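Local coordinates for protein broad specificity aminotransferase (PDB 4WB0) that probably transfers amino groups between amino acids such as aspartate and 2-oxo acids with the help of pyridoxal 5'-phosphate, working as a homodimer of relaxed substrate selectivity, at residues L58-K63 with E321-A326. Residues are numbered along the deposited sequence; the frame is centred on the assembly and turned at random.
Sequences LRVVRK and EAELSA
The first backbone N-H groups of helix 59-71 are met here by a carboxylate from far along the chain: Glu-323, reaching out of the long helix 314-344, grips the first turn with both of its oxygens. Its OE2 accepts the backbone N of Arg-59 at 2.8 Å, nearly straight at 163°, and its OE1 takes the N of Val-60 at 3.1 Å. Each oxygen uses its syn lone pair, the one on the side of its partner oxygen, so the two N-H groups hold the carboxylate as a fork and fix its rotation. The side chain reaches across to the other helix because CG stands anti to the backbone N (chi1 -169°) and the chain runs on extended. Two N-H groups of the first turn are thereby satisfied by a buried acid, and the positive end of the helix dipole would be expected to favour its charged form.

Leu-58, in the N-cap position, lays its side chain against the same carboxylate, CG lying 3.7 Å from Glu-323 CD. Both methyls of Val-60 rest against the other oxygen, with CG2 3.5 Å from Glu-323 OE1. Arg-59 runs its extended chain alongside the acid and turns the guanidinium at its end, bringing NH1 to 3.2 Å from Glu-323 OE2. The guanidinium and carboxylate planes are only 16° apart, yet that oxygen lies well out of the guanidinium plane, so this salt bridge works through charge, with no N-H aimed at it.

Tyr-56 OH adds a weak hydrogen bond to Glu-323 OE2. One turn on in helix 59-71, Lys-63 makes a second salt bridge, to Glu-319, while Leu-58 and Val-60 pack on Trp-320, tying the start of helix 59-71 to the flank of helix 314-344.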
ATOM      1  N   LEU A  58     -16.448   7.018 -14.051  1.00 27.21           N
ATOM      2  CA  LEU A  58     -17.848   6.640 -14.084  1.00 27.33           C
ATOM      3  C   LEU A  58     -18.728   7.760 -13.508  1.00 28.83           C
ATOM      4  O   LEU A  58     -18.353   8.483 -12.580  1.00 29.57           O
ATOM      5  CB  LEU A  58     -18.085   5.350 -13.299  1.00 28.78           C
ATOM      6  CG  LEU A  58     -17.943   4.048 -14.112  1.00 29.17           C
ATOM      7  CD1 LEU A  58     -16.532   3.925 -14.593  1.00 30.09           C
ATOM      8  CD2 LEU A  58     -18.324   2.797 -13.283  1.00 26.14           C
ATOM      9  N   ARG A  59     -19.916   7.867 -14.075  1.00 27.76           N
ATOM     10  CA  ARG A  59     -20.853   8.864 -13.617  1.00 31.92           C
ATOM     11  C   ARG A  59     -21.217   8.609 -12.194  1.00 29.28           C
ATOM     12  O   ARG A  59     -21.359   9.576 -11.442  1.00 29.46           O
ATOM     13  CB  ARG A  59     -22.147   8.901 -14.456  1.00 35.04           C
ATOM     14  CG  ARG A  59     -21.909   9.203 -15.918  1.00 46.96           C
ATOM     15  CD  ARG A  59     -23.201   9.017 -16.728  1.00 56.62           C
ATOM     16  NE  ARG A  59     -22.893   8.640 -18.108  1.00 64.77           N
ATOM     17  CZ  ARG A  59     -22.869   7.397 -18.578  1.00 66.77           C
ATOM     18  NH1 ARG A  59     -23.157   6.357 -17.792  1.00 64.68           N
ATOM     19  NH2 ARG A  59     -22.559   7.201 -19.854  1.00 70.60           N
ATOM     20  N   VAL A  60     -21.325   7.354 -11.780  1.00 28.51           N
ATOM     21  CA  VAL A  60     -21.678   7.127 -10.365  1.00 29.73           C
ATOM     22  C   VAL A  60     -20.509   7.459  -9.439  1.00 28.30           C
ATOM     23  O   VAL A  60     -20.695   7.846  -8.276  1.00 26.58           O
ATOM     24  CB  VAL A  60     -22.105   5.688 -10.058  1.00 30.92           C
ATOM     25  CG1 VAL A  60     -23.354   5.363 -10.686  1.00 30.81           C
ATOM     26  CG2 VAL A  60     -21.011   4.674 -10.520  1.00 27.76           C
ATOM     27  N   VAL A  61     -19.286   7.346  -9.940  1.00 22.98           N
ATOM     28  CA  VAL A  61     -18.160   7.718  -9.111  1.00 21.80           C
ATOM     29  C   VAL A  61     -18.145   9.267  -8.968  1.00 22.67           C
ATOM     30  O   VAL A  61     -17.856   9.780  -7.896  1.00 23.28           O
ATOM     31  CB  VAL A  61     -16.783   7.168  -9.716  1.00 24.43           C
ATOM     32  CG1 VAL A  61     -15.620   7.955  -9.094  1.00 24.20           C
ATOM     33  CG2 VAL A  61     -16.642   5.652  -9.400  1.00 24.42           C
ATOM     34  N   ARG A  62     -18.443   9.997 -10.025  1.00 25.99           N
ATOM     35  CA  ARG A  62     -18.594  11.459  -9.916  1.00 28.75           C
ATOM     36  C   ARG A  62     -19.677  11.828  -8.897  1.00 29.05           C
ATOM     37  O   ARG A  62     -19.498  12.783  -8.123  1.00 25.59           O
ATOM     38  CB  ARG A  62     -18.940  12.114 -11.241  1.00 33.04           C
ATOM     39  CG  ARG A  62     -17.827  12.142 -12.317  1.00 34.82           C
ATOM     40  CD  ARG A  62     -16.520  12.692 -11.820  1.00 33.94           C
ATOM     41  NE  ARG A  62     -15.679  13.060 -12.957  1.00 34.30           N
ATOM     42  CZ  ARG A  62     -14.354  13.080 -12.969  1.00 33.01           C
ATOM     43  NH1 ARG A  62     -13.672  12.686 -11.896  1.00 31.50           N
ATOM     44  NH2 ARG A  62     -13.712  13.492 -14.070  1.00 33.20           N
ATOM     45  N   LYS A  63     -20.768  11.070  -8.858  1.00 27.34           N
ATOM     46  CA  LYS A  63     -21.795  11.335  -7.840  1.00 26.87           C
ATOM     47  C   LYS A  63     -21.264  11.076  -6.426  1.00 25.71           C
ATOM     48  O   LYS A  63     -21.530  11.874  -5.510  1.00 23.84           O
ATOM     49  CB  LYS A  63     -23.046  10.480  -8.101  1.00 27.27           C
ATOM     50  CG  LYS A  63     -23.884  11.011  -9.219  1.00 32.75           C
ATOM     51  CD  LYS A  63     -25.129  10.171  -9.403  1.00 36.17           C
ATOM     52  CE  LYS A  63     -25.961  10.606 -10.596  1.00 40.94           C
ATOM     53  NZ  LYS A  63     -27.345  10.063 -10.444  1.00 42.23           N
ATOM     54  N   GLU A 321     -24.480  -0.728 -11.694  1.00 24.13           N
ATOM     55  CA  GLU A 321     -24.638  -1.955 -12.467  1.00 27.15           C
ATOM     56  C   GLU A 321     -25.067  -1.675 -13.914  1.00 28.31           C
ATOM     57  O   GLU A 321     -24.579  -2.317 -14.830  1.00 26.27           O
ATOM     58  CB  GLU A 321     -25.586  -2.897 -11.744  1.00 28.94           C
ATOM     59  CG  GLU A 321     -24.954  -3.331 -10.383  1.00 26.85           C
ATOM     60  CD  GLU A 321     -25.601  -4.584  -9.755  1.00 35.72           C
ATOM     61  OE1 GLU A 321     -25.675  -4.690  -8.514  1.00 36.59           O
ATOM     62  OE2 GLU A 321     -26.009  -5.491 -10.503  1.00 39.34           O
ATOM     63  N   ALA A 322     -25.903  -0.670 -14.147  1.00 28.50           N
ATOM     64  CA  ALA A 322     -26.293  -0.326 -15.525  1.00 28.67           C
ATOM     65  C   ALA A 322     -25.096   0.241 -16.328  1.00 27.75           C
ATOM     66  O   ALA A 322     -24.908  -0.077 -17.513  1.00 29.11           O
ATOM     67  CB  ALA A 322     -27.471   0.674 -15.500  1.00 28.89           C
ATOM     68  N   GLU A 323     -24.274   1.062 -15.676  1.00 26.10           N
ATOM     69  CA  GLU A 323     -23.111   1.646 -16.287  1.00 27.43           C
ATOM     70  C   GLU A 323     -22.073   0.558 -16.691  1.00 30.19           C
ATOM     71  O   GLU A 323     -21.521   0.567 -17.800  1.00 26.40           O
ATOM     72  CB  GLU A 323     -22.535   2.671 -15.309  1.00 31.99           C
ATOM     73  CG  GLU A 323     -21.502   3.544 -15.848  1.00 33.67           C
ATOM     74  CD  GLU A 323     -21.346   4.902 -15.124  1.00 33.25           C
ATOM     75  OE1 GLU A 323     -21.774   5.115 -13.914  1.00 30.72           O
ATOM     76  OE2 GLU A 323     -20.734   5.773 -15.809  1.00 33.06           O
ATOM     77  N   LEU A 324     -21.910  -0.429 -15.824  1.00 26.43           N
ATOM     78  CA  LEU A 324     -20.955  -1.518 -16.073  1.00 25.70           C
ATOM     79  C   LEU A 324     -21.499  -2.437 -17.191  1.00 25.04           C
ATOM     80  O   LEU A 324     -20.767  -2.886 -18.056  1.00 26.57           O
ATOM     81  CB  LEU A 324     -20.719  -2.303 -14.781  1.00 24.03           C
ATOM     82  CG  LEU A 324     -19.730  -3.453 -14.815  1.00 23.17           C
ATOM     83  CD1 LEU A 324     -18.368  -2.886 -15.298  1.00 25.24           C
ATOM     84  CD2 LEU A 324     -19.619  -4.164 -13.469  1.00 25.44           C
ATOM     85  N   SER A 325     -22.791  -2.697 -17.178  1.00 25.58           N
ATOM     86  CA  SER A 325     -23.418  -3.438 -18.242  0.60 26.33           C
ATOM     87  C   SER A 325     -23.211  -2.770 -19.601  1.00 27.42           C
ATOM     88  O   SER A 325     -22.976  -3.450 -20.619  1.00 26.29           O
ATOM     89  CB  SER A 325     -24.897  -3.573 -17.959  0.60 29.20           C
ATOM     90  OG  SER A 325     -25.489  -4.395 -18.909  0.60 29.09           O
ATOM     91  N   ALA A 326     -23.295  -1.440 -19.616  1.00 26.92           N
ATOM     92  CA  ALA A 326     -23.069  -0.720 -20.867  1.00 29.77           C
ATOM     93  C   ALA A 326     -21.621  -0.774 -21.297  1.00 28.94           C
ATOM     94  O   ALA A 326     -21.368  -0.806 -22.500  1.00 25.39           O
ATOM     95  CB  ALA A 326     -23.519   0.740 -20.770  1.00 31.28           C
TER